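Local coordinates for protein HTH-type transcriptional regulator cbl (Escherichia coli K12, PDB 2FYI) that acts as a LysR-family DNA-binding transcriptional regulator, possibly accessory within the cys regulon, and is represented here by its cofactor-binding domain, at residues 83-88 with 189-194; 13-18 with 42-47; 113-118 with 137-142. One frame throughout, in Å; residues are numbered along the deposited sequence.

Interaction 1 of 3, residues 83-88 with 189-194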
loop_
_atom_site.group_PDB
_atom_site.type_symbol
_atom_site.label_atom_id
_atom_site.label_comp_id
_atom_site.label_asym_id
_atom_site.label_seq_id
_atom_site.Cartn_x
_atom_site.Cartn_y
_atom_site.Cartn_z
ATOM N N PRO A 83 15.831 7.835 16.344
ATOM C CA PRO A 83 15.928 6.448 15.861
ATOM C C PRO A 83 15.039 5.504 16.667
ATOM O O PRO A 83 15.094 5.488 17.889
ATOM C CB PRO A 83 17.418 6.121 16.030
ATOM C CG PRO A 83 17.941 7.119 16.994
ATOM C CD PRO A 83 17.053 8.314 17.012
ATOM N N TRP A 84 14.207 4.742 15.991
ATOM C CA TRP A 84 13.403 3.774 16.690
ATOM C C TRP A 84 14.087 2.397 16.721
ATOM O O TRP A 84 14.374 1.878 17.801
ATOM C CB TRP A 84 12.001 3.734 16.129
ATOM C CG TRP A 84 11.124 2.794 16.823
ATOM C CD1 TRP A 84 11.359 2.164 18.017
ATOM C CD2 TRP A 84 9.832 2.383 16.393
ATOM N NE1 TRP A 84 10.289 1.384 18.353
ATOM C CE2 TRP A 84 9.335 1.495 17.368
ATOM C CE3 TRP A 84 9.043 2.678 15.275
ATOM C CZ2 TRP A 84 8.088 0.888 17.249
ATOM C CZ3 TRP A 84 7.807 2.080 15.164
ATOM C CH2 TRP A 84 7.345 1.186 16.142
ATOM N N PHE A 85 14.381 1.820 15.564
ATOM C CA PHE A 85 15.188 0.605 15.506
ATOM C C PHE A 85 15.815 0.474 14.121
ATOM O O PHE A 85 15.464 1.224 13.203
ATOM C CB PHE A 85 14.358 -0.631 15.836
ATOM C CG PHE A 85 13.208 -0.821 14.922
ATOM C CD1 PHE A 85 13.377 -1.467 13.704
ATOM C CD2 PHE A 85 11.949 -0.290 15.244
ATOM C CE1 PHE A 85 12.312 -1.621 12.823
ATOM C CE2 PHE A 85 10.861 -0.433 14.360
ATOM C CZ PHE A 85 11.045 -1.102 13.139
ATOM N N ARG A 86 16.752 -0.465 13.971
ATOM C CA ARG A 86 17.345 -0.755 12.656
ATOM C C ARG A 86 16.860 -2.040 12.005
ATOM O O ARG A 86 16.397 -2.954 12.671
ATOM C CB ARG A 86 18.855 -0.685 12.691
ATOM C CG ARG A 86 19.274 0.711 12.945
ATOM C CD ARG A 86 20.569 0.743 13.667
ATOM N NE ARG A 86 21.628 1.184 12.765
ATOM C CZ ARG A 86 22.433 0.387 12.053
ATOM N NH1 ARG A 86 22.355 -0.960 12.118
ATOM N NH2 ARG A 86 23.342 0.955 11.266
ATOM N N TRP A 87 16.923 -2.073 10.679
ATOM C CA TRP A 87 16.417 -3.214 9.929
ATOM C C TRP A 87 17.072 -3.376 8.584
ATOM O O TRP A 87 17.631 -2.418 8.036
ATOM C CB TRP A 87 14.938 -3.073 9.723
ATOM C CG TRP A 87 14.552 -1.912 8.916
ATOM C CD1 TRP A 87 14.279 -0.665 9.368
ATOM C CD2 TRP A 87 14.350 -1.882 7.492
ATOM N NE1 TRP A 87 13.907 0.150 8.321
ATOM C CE2 TRP A 87 13.940 -0.575 7.158
ATOM C CE3 TRP A 87 14.472 -2.836 6.467
ATOM C CZ2 TRP A 87 13.649 -0.195 5.836
ATOM C CZ3 TRP A 87 14.180 -2.456 5.160
ATOM C CH2 TRP A 87 13.780 -1.145 4.857
ATOM N N HIS A 88 16.988 -4.598 8.059
ATOM C CA HIS A 88 17.636 -4.966 6.808
ATOM C C HIS A 88 16.658 -5.558 5.831
ATOM O O HIS A 88 15.623 -6.114 6.214
ATOM C CB HIS A 88 18.656 -6.052 7.061
ATOM C CG HIS A 88 19.919 -5.570 7.685
ATOM N ND1 HIS A 88 21.021 -5.215 6.941
ATOM C CD2 HIS A 88 20.269 -5.409 8.980
ATOM C CE1 HIS A 88 21.998 -4.843 7.748
ATOM N NE2 HIS A 88 21.567 -4.955 8.989
ATOM N N ASN A 189 18.923 -0.111 7.521
ATOM C CA ASN A 189 18.093 1.096 7.472
ATOM C C ASN A 189 17.670 1.473 8.874
ATOM O O ASN A 189 17.805 0.686 9.806
ATOM C CB ASN A 189 16.847 0.817 6.647
ATOM C CG ASN A 189 17.179 0.248 5.293
ATOM O OD1 ASN A 189 17.511 0.987 4.360
ATOM N ND2 ASN A 189 17.122 -1.070 5.178
ATOM N N THR A 190 17.128 2.667 9.030
ATOM C CA THR A 190 16.643 3.077 10.335
ATOM C C THR A 190 15.237 3.601 10.236
ATOM O O THR A 190 14.875 4.254 9.249
ATOM C CB THR A 190 17.452 4.205 10.891
ATOM O OG1 THR A 190 18.814 3.806 10.959
ATOM C CG2 THR A 190 16.954 4.526 12.262
ATOM N N VAL A 191 14.431 3.324 11.250
ATOM C CA VAL A 191 13.092 3.872 11.258
ATOM C C VAL A 191 13.100 5.015 12.235
ATOM O O VAL A 191 13.509 4.836 13.374
ATOM C CB VAL A 191 12.059 2.883 11.726
ATOM C CG1 VAL A 191 10.735 3.558 11.680
ATOM C CG2 VAL A 191 12.060 1.703 10.843
ATOM N N TRP A 192 12.639 6.180 11.780
ATOM C CA TRP A 192 12.654 7.387 12.578
ATOM C C TRP A 192 11.300 7.748 13.114
ATOM O O TRP A 192 10.249 7.503 12.483
ATOM C CB TRP A 192 13.162 8.553 11.760
ATOM C CG TRP A 192 14.512 8.310 11.195
ATOM C CD1 TRP A 192 14.804 7.771 9.978
ATOM C CD2 TRP A 192 15.765 8.603 11.819
ATOM N NE1 TRP A 192 16.171 7.698 9.813
ATOM C CE2 TRP A 192 16.783 8.205 10.920
ATOM C CE3 TRP A 192 16.124 9.163 13.045
ATOM C CZ2 TRP A 192 18.119 8.346 11.193
ATOM C CZ3 TRP A 192 17.482 9.309 13.325
ATOM C CH2 TRP A 192 18.460 8.893 12.395
ATOM N N LEU A 193 11.344 8.348 14.292
ATOM C CA LEU A 193 10.210 8.953 14.904
ATOM C C LEU A 193 10.505 10.441 14.820
ATOM O O LEU A 193 11.535 10.899 15.340
ATOM C CB LEU A 193 10.200 8.541 16.347
ATOM C CG LEU A 193 10.088 7.042 16.566
ATOM C CD1 LEU A 193 10.903 6.637 17.781
ATOM C CD2 LEU A 193 8.606 6.649 16.700
ATOM N N GLY A 194 9.630 11.189 14.148
ATOM C CA GLY A 194 9.825 12.622 13.994
ATOM C C GLY A 194 8.749 13.475 14.651
ATOM O O GLY A 194 7.596 13.063 14.769
#

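Interaction 2 of 3, residues 13-18 with 42-47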
loop_
_atom_site.group_PDB
_atom_site.type_symbol
_atom_site.label_atom_id
_atom_site.label_comp_id
_atom_site.label_asym_id
_atom_site.label_seq_id
_atom_site.Cartn_x
_atom_site.Cartn_y
_atom_site.Cartn_z
ATOM N N SER A 13 -6.978 12.609 28.060
ATOM C CA SER A 13 -7.861 12.594 26.904
ATOM C C SER A 13 -7.342 13.527 25.803
ATOM O O SER A 13 -6.656 14.534 26.090
ATOM C CB SER A 13 -9.308 12.934 27.345
ATOM O OG SER A 13 -9.940 13.936 26.551
ATOM N N GLY A 14 -7.658 13.171 24.555
ATOM C CA GLY A 14 -7.361 14.007 23.398
ATOM C C GLY A 14 -7.219 13.141 22.164
ATOM O O GLY A 14 -7.495 11.943 22.188
ATOM N N VAL A 15 -6.762 13.735 21.078
ATOM C CA VAL A 15 -6.589 12.975 19.874
ATOM C C VAL A 15 -5.105 12.921 19.531
ATOM O O VAL A 15 -4.448 13.952 19.419
ATOM C CB VAL A 15 -7.359 13.610 18.721
ATOM C CG1 VAL A 15 -7.289 12.714 17.503
ATOM C CG2 VAL A 15 -8.793 13.884 19.129
ATOM N N LEU A 16 -4.570 11.718 19.368
ATOM C CA LEU A 16 -3.201 11.577 18.918
ATOM C C LEU A 16 -3.216 11.188 17.451
ATOM O O LEU A 16 -3.740 10.142 17.101
ATOM C CB LEU A 16 -2.491 10.493 19.718
ATOM C CG LEU A 16 -1.100 10.136 19.212
ATOM C CD1 LEU A 16 -0.170 11.314 19.360
ATOM C CD2 LEU A 16 -0.584 8.967 19.991
ATOM N N THR A 17 -2.644 12.013 16.589
ATOM C CA THR A 17 -2.587 11.655 15.189
ATOM C C THR A 17 -1.169 11.212 14.791
ATOM O O THR A 17 -0.212 11.968 14.931
ATOM C CB THR A 17 -3.085 12.802 14.284
ATOM O OG1 THR A 17 -4.462 13.054 14.556
ATOM C CG2 THR A 17 -2.966 12.413 12.822
ATOM N N ILE A 18 -1.043 9.985 14.290
ATOM C CA ILE A 18 0.234 9.458 13.831
ATOM C C ILE A 18 0.192 9.262 12.335
ATOM O O ILE A 18 -0.764 8.700 11.816
ATOM C CB ILE A 18 0.519 8.118 14.466
ATOM C CG1 ILE A 18 0.863 8.340 15.938
ATOM C CG2 ILE A 18 1.616 7.358 13.686
ATOM C CD1 ILE A 18 0.650 7.113 16.796
ATOM N N GLU A 42 -8.319 6.640 27.549
ATOM C CA GLU A 42 -9.208 7.714 27.115
ATOM C C GLU A 42 -8.659 8.604 26.000
ATOM O O GLU A 42 -9.265 9.612 25.667
ATOM C CB GLU A 42 -9.603 8.588 28.288
ATOM C CG GLU A 42 -10.379 7.839 29.312
ATOM C CD GLU A 42 -11.795 7.560 28.865
ATOM O OE1 GLU A 42 -12.676 8.364 29.277
ATOM O OE2 GLU A 42 -12.015 6.568 28.112
ATOM N N VAL A 43 -7.512 8.282 25.433
ATOM C CA VAL A 43 -7.054 9.106 24.341
ATOM C C VAL A 43 -7.362 8.438 23.023
ATOM O O VAL A 43 -7.014 7.265 22.780
ATOM C CB VAL A 43 -5.573 9.409 24.387
ATOM C CG1 VAL A 43 -5.121 9.944 23.036
ATOM C CG2 VAL A 43 -5.312 10.406 25.495
ATOM N N ARG A 44 -8.022 9.199 22.161
ATOM C CA ARG A 44 -8.354 8.743 20.807
ATOM C C ARG A 44 -7.124 8.737 19.889
ATOM O O ARG A 44 -6.408 9.749 19.723
ATOM C CB ARG A 44 -9.467 9.616 20.235
ATOM C CG ARG A 44 -9.678 9.504 18.769
ATOM C CD ARG A 44 -10.807 10.446 18.328
ATOM N NE ARG A 44 -10.950 10.401 16.870
ATOM C CZ ARG A 44 -12.008 9.924 16.216
ATOM N NH1 ARG A 44 -12.003 9.912 14.886
ATOM N NH2 ARG A 44 -13.069 9.471 16.876
ATOM N N LEU A 45 -6.878 7.580 19.304
ATOM C CA LEU A 45 -5.730 7.383 18.451
ATOM C C LEU A 45 -6.164 7.392 16.978
ATOM O O LEU A 45 -7.003 6.613 16.607
ATOM C CB LEU A 45 -5.115 6.038 18.795
ATOM C CG LEU A 45 -3.949 5.694 17.896
ATOM C CD1 LEU A 45 -2.771 6.619 18.215
ATOM C CD2 LEU A 45 -3.556 4.279 18.147
ATOM N N GLU A 46 -5.607 8.265 16.142
ATOM C CA GLU A 46 -5.882 8.238 14.692
ATOM C C GLU A 46 -4.612 8.023 13.873
ATOM O O GLU A 46 -3.554 8.585 14.217
ATOM C CB GLU A 46 -6.489 9.539 14.221
ATOM C CG GLU A 46 -7.819 9.862 14.799
ATOM C CD GLU A 46 -8.183 11.344 14.607
ATOM O OE1 GLU A 46 -7.327 12.088 14.031
ATOM O OE2 GLU A 46 -9.305 11.762 15.050
ATOM N N LEU A 47 -4.703 7.244 12.787
ATOM C CA LEU A 47 -3.546 7.052 11.912
ATOM C C LEU A 47 -3.816 7.470 10.495
ATOM O O LEU A 47 -4.887 7.179 9.974
ATOM C CB LEU A 47 -3.147 5.591 11.826
ATOM C CG LEU A 47 -2.953 4.615 12.984
ATOM C CD1 LEU A 47 -1.578 3.959 12.699
ATOM C CD2 LEU A 47 -3.007 5.292 14.364
#

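Interaction 3 of 3, residues 113-118 with 137-142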
loop_
_atom_site.group_PDB
_atom_site.type_symbol
_atom_site.label_atom_id
_atom_site.label_comp_id
_atom_site.label_asym_id
_atom_site.label_seq_id
_atom_site.Cartn_x
_atom_site.Cartn_y
_atom_site.Cartn_z
ATOM N N TRP A 113 18.485 -11.910 -11.779
ATOM C CA TRP A 113 17.055 -12.258 -11.824
ATOM C C TRP A 113 16.157 -11.042 -11.843
ATOM O O TRP A 113 16.575 -9.949 -11.427
ATOM C CB TRP A 113 16.696 -13.101 -10.629
ATOM C CG TRP A 113 17.599 -14.233 -10.495
ATOM C CD1 TRP A 113 18.899 -14.237 -9.987
ATOM C CD2 TRP A 113 17.317 -15.549 -10.882
ATOM N NE1 TRP A 113 19.421 -15.508 -10.056
ATOM C CE2 TRP A 113 18.472 -16.328 -10.607
ATOM C CE3 TRP A 113 16.203 -16.153 -11.442
ATOM C CZ2 TRP A 113 18.526 -17.662 -10.861
ATOM C CZ3 TRP A 113 16.261 -17.460 -11.721
ATOM C CH2 TRP A 113 17.414 -18.222 -11.418
ATOM N N PRO A 114 14.920 -11.204 -12.343
ATOM C CA PRO A 114 13.921 -10.123 -12.262
ATOM C C PRO A 114 13.644 -9.692 -10.808
ATOM O O PRO A 114 13.291 -10.526 -10.015
ATOM C CB PRO A 114 12.667 -10.778 -12.892
ATOM C CG PRO A 114 13.209 -11.831 -13.779
ATOM C CD PRO A 114 14.397 -12.385 -13.053
ATOM N N LEU A 115 13.813 -8.428 -10.447
ATOM C CA LEU A 115 13.520 -8.030 -9.064
ATOM C C LEU A 115 12.165 -7.411 -8.887
ATOM O O LEU A 115 11.669 -6.671 -9.762
ATOM C CB LEU A 115 14.484 -7.010 -8.554
ATOM C CG LEU A 115 15.842 -7.626 -8.361
ATOM C CD1 LEU A 115 16.734 -6.637 -7.579
ATOM C CD2 LEU A 115 15.689 -8.976 -7.645
ATOM N N ILE A 116 11.575 -7.693 -7.730
ATOM C CA ILE A 116 10.342 -7.075 -7.341
ATOM C C ILE A 116 10.651 -6.403 -6.039
ATOM O O ILE A 116 10.906 -7.052 -5.037
ATOM C CB ILE A 116 9.248 -8.096 -7.132
ATOM C CG1 ILE A 116 9.133 -8.992 -8.343
ATOM C CG2 ILE A 116 7.911 -7.417 -6.859
ATOM C CD1 ILE A 116 8.274 -10.149 -8.044
ATOM N N THR A 117 10.656 -5.084 -6.051
ATOM C CA THR A 117 11.074 -4.366 -4.866
ATOM C C THR A 117 10.450 -2.988 -4.772
ATOM O O THR A 117 9.653 -2.610 -5.634
ATOM C CB THR A 117 12.586 -4.289 -4.761
ATOM O OG1 THR A 117 12.920 -4.050 -3.400
ATOM C CG2 THR A 117 13.131 -3.184 -5.600
ATOM N N TYR A 118 10.796 -2.261 -3.714
ATOM C CA TYR A 118 10.199 -0.951 -3.464
ATOM C C TYR A 118 10.610 0.060 -4.509
ATOM O O TYR A 118 11.688 -0.010 -5.057
ATOM C CB TYR A 118 10.587 -0.438 -2.076
ATOM C CG TYR A 118 10.267 -1.431 -1.000
ATOM C CD1 TYR A 118 11.291 -2.115 -0.346
ATOM C CD2 TYR A 118 8.949 -1.725 -0.675
ATOM C CE1 TYR A 118 11.015 -3.052 0.624
ATOM C CE2 TYR A 118 8.661 -2.654 0.290
ATOM C CZ TYR A 118 9.707 -3.323 0.933
ATOM O OH TYR A 118 9.450 -4.259 1.911
ATOM N N LEU A 137 26.540 -2.368 -11.265
ATOM C CA LEU A 137 25.302 -2.931 -11.759
ATOM C C LEU A 137 24.035 -2.121 -11.511
ATOM O O LEU A 137 23.900 -1.461 -10.471
ATOM C CB LEU A 137 25.071 -4.264 -11.095
ATOM C CG LEU A 137 25.907 -5.442 -11.571
ATOM C CD1 LEU A 137 25.688 -6.619 -10.644
ATOM C CD2 LEU A 137 25.585 -5.786 -13.066
ATOM N N LEU A 138 23.090 -2.221 -12.456
ATOM C CA LEU A 138 21.675 -1.852 -12.259
ATOM C C LEU A 138 20.835 -3.090 -11.955
ATOM O O LEU A 138 21.010 -4.111 -12.592
ATOM C CB LEU A 138 21.108 -1.223 -13.518
ATOM C CG LEU A 138 21.729 0.099 -13.944
ATOM C CD1 LEU A 138 21.216 0.489 -15.336
ATOM C CD2 LEU A 138 21.416 1.144 -12.911
ATOM N N ALA A 139 19.918 -3.023 -10.996
ATOM C CA ALA A 139 19.017 -4.147 -10.790
ATOM C C ALA A 139 17.943 -4.092 -11.871
ATOM O O ALA A 139 17.593 -3.019 -12.350
ATOM C CB ALA A 139 18.397 -4.101 -9.426
ATOM N N ASP A 140 17.468 -5.262 -12.283
ATOM C CA ASP A 140 16.311 -5.362 -13.138
ATOM C C ASP A 140 15.028 -5.249 -12.320
ATOM O O ASP A 140 14.548 -6.224 -11.747
ATOM C CB ASP A 140 16.271 -6.706 -13.849
ATOM C CG ASP A 140 15.043 -6.824 -14.747
ATOM O OD1 ASP A 140 14.182 -5.893 -14.669
ATOM O OD2 ASP A 140 14.934 -7.808 -15.531
ATOM N N ILE A 141 14.453 -4.067 -12.271
ATOM C CA ILE A 141 13.207 -3.905 -11.568
ATOM C C ILE A 141 12.063 -4.288 -12.497
ATOM O O ILE A 141 11.759 -3.584 -13.466
ATOM C CB ILE A 141 13.009 -2.488 -11.181
ATOM C CG1 ILE A 141 14.229 -1.985 -10.396
ATOM C CG2 ILE A 141 11.727 -2.378 -10.437
ATOM C CD1 ILE A 141 14.363 -2.545 -9.037
ATOM N N VAL A 142 11.416 -5.408 -12.214
ATOM C CA VAL A 142 10.342 -5.832 -13.070
ATOM C C VAL A 142 9.011 -5.394 -12.448
ATOM O O VAL A 142 7.991 -5.350 -13.121
ATOM C CB VAL A 142 10.409 -7.345 -13.275
ATOM C CG1 VAL A 142 9.640 -8.038 -12.196
ATOM C CG2 VAL A 142 9.847 -7.699 -14.583
HETATM O O HOH W 1 18.285 -7.379 -11.237
#

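Interaction 1 of 3, residues 83-88 with 189-194
A beta bulge interrupts the antiparallel pairing of strands 79-94 and 189-196, the two strands that link the halves of this periplasmic-binding-protein-type fold, as in other LysR regulators. Trp84 and Phe85 together stand opposite the single residue Val191: Trp84 N donates to Val191 O over 2.7 Å, and Val191 N donates to Phe85 O over 3.0 Å, both nearly along the C=O axis. The kinked backbone of Trp84 (psi -59°) directs its CB toward the partner strand, where it rests 3.5 Å from Leu193 CD1. Phe85 CE2 lies over the centre of the Trp84 ring, and one face of the Phe85 ring receives Val191 CG2 in a CH-pi contact, 4.2 Å from the ring centroid. On the face that carries Arg86 and Thr190, Pro83 CD touches the Trp192 ring at CZ3 (3.8 Å).

Beyond the bulge, Trp87 and Asn189 form a regular hydrogen-bonded pair. Trp87 has CG in the crowded position between backbone N and carbonyl carbon (chi1 63°), which swings the indole across Asn189. Asn189 CB sits over the five-membered ring, 3.6 Å from its centroid, while ND2 lies above the six-membered part, the amide and ring planes 31° apart. Val191 CG2 adds an oblique contact near CD1 and NE1, and NE1 itself is hydrogen-bonded to Ser70 OG. An alanine in place of Trp87 would remove the indole and would probably leave Asn189 CB and Val191 CG2 poorly packed and Ser70 without this partner. Trp87 O is gripped twice by Asn189: the backbone N comes nearly along the C=O axis at 2.7 Å, whereas ND2 approaches from above the carbonyl plane at 3.2 Å, which helps to set the rotation of the amide.

Interaction 2 of 3, residues 13-18 with 42-47
Arg44 and Glu46, two residues apart on one strand, form a salt bridge along its surface: Arg44 NE donates to Glu46 OE2 over 2.8 Å, with the oxygen close to the guanidinium plane and using its anti lone pair. The arginine chain is extended from CG to NE, and its NH1, only weakly bonded to the same oxygen, makes a salt bridge to Asp140 of the second subunit. Glu46 leans across to strand 14-18, where OE1 lies 3.1 Å from Thr17 OG1, a weak bond at best, and its carboxylate passes beside Val15 CG1.

The parallel ladder runs beneath these groups. Arg44 N donates to Gly14 O (2.8 Å), Leu16 N to Arg44 O (2.7 Å), Glu46 N to Leu16 O (2.8 Å) and Ile18 N to Glu46 O (2.9 Å), each nearly along the C=O axis; the first is bent at its hydrogen (133°), the other three are straight. At the start of the ladder Gly14 adopts a backbone conformation (phi 154°) in which a CB would collide with the carbonyl oxygen of Ser13. The other face is apolar: Leu45 CD1 touches Leu16 CD2, both leucines having CG anti to the backbone N, and also reaches Ile18 CD1, at 3.7 Å from each.

This apolar face is packed by helix 29-39, through Ile33 and Phe36, and by helix 203-212, through Tyr204, Val205 and Phe208. Helix 29-39 belongs to the beta-alpha-beta crossover joining the two strands; strand 14-20 also pairs with strand 66-69, and at Leu47 the sheet continues in parallel into the second subunit.

Interaction 3 of 3, residues 113-118 with 137-142
The side chain of Leu115, on strand 115-118 between strands 141-145 and 161-165, runs toward Ala139, just before the neighbouring strand. Its CB lies 3.3 Å from Asp140 O, the oxygen that also accepts Leu115 N at 2.7 Å. CG, anti to the carbonyl carbon (chi1 -70°), stays 3.9 Å from that same Asp140 O, and the chain then extends (chi2 -169°) so that CD1 meets Ala139 CB at 3.6 Å. Phe132 of helix 125-134 touches both Leu115 and Ala139, while Ile161 and Leu163 of strand 161-165 also meet the leucine. This is the closing step of a beta-alpha-beta unit, strand 115-118, helix 125-134, strand 141-145, in which Leu115 pairs in parallel with Ile141: Val142 N donates to Leu115 O over 2.8 Å, in the carbonyl plane. Before the ladder begins, a water bridges the backbones, donating to Trp113 O at 3.1 Å and accepting from Asp140 N. Farther along, Thr117 CG2 touches Ile141 CD1 (3.7 Å), the threonine hydroxyl being hydrogen-bonded to Leu163 O instead. Val142 lies alongside Ile116, CG1 to CG1 at 4.0 Å, and also packs on Leu45 of the second subunit. Asp140, with CG anti to the backbone N, turns OD1 to its salt-bridge partner, Arg44 of the second subunit.

All three interactions belong to one mixed sheet system of the cofactor-binding domain. Along the chain, interaction 2 comes first and closes before interaction 1 opens; both segments of interaction 3 then fall between 83-88 and 189-194. Interaction 1 is near the centre of the chain, between interactions 2 and 3, whose centres are about 39 Å apart on opposite sides; its own centre is about 23 Å from one and 24 Å from the other. The two outer contacts thus belong to different halves, joined through the strands of interaction 1. Both outer contacts also touch the second subunit, interaction 2 of one chain facing interaction 3 of the other.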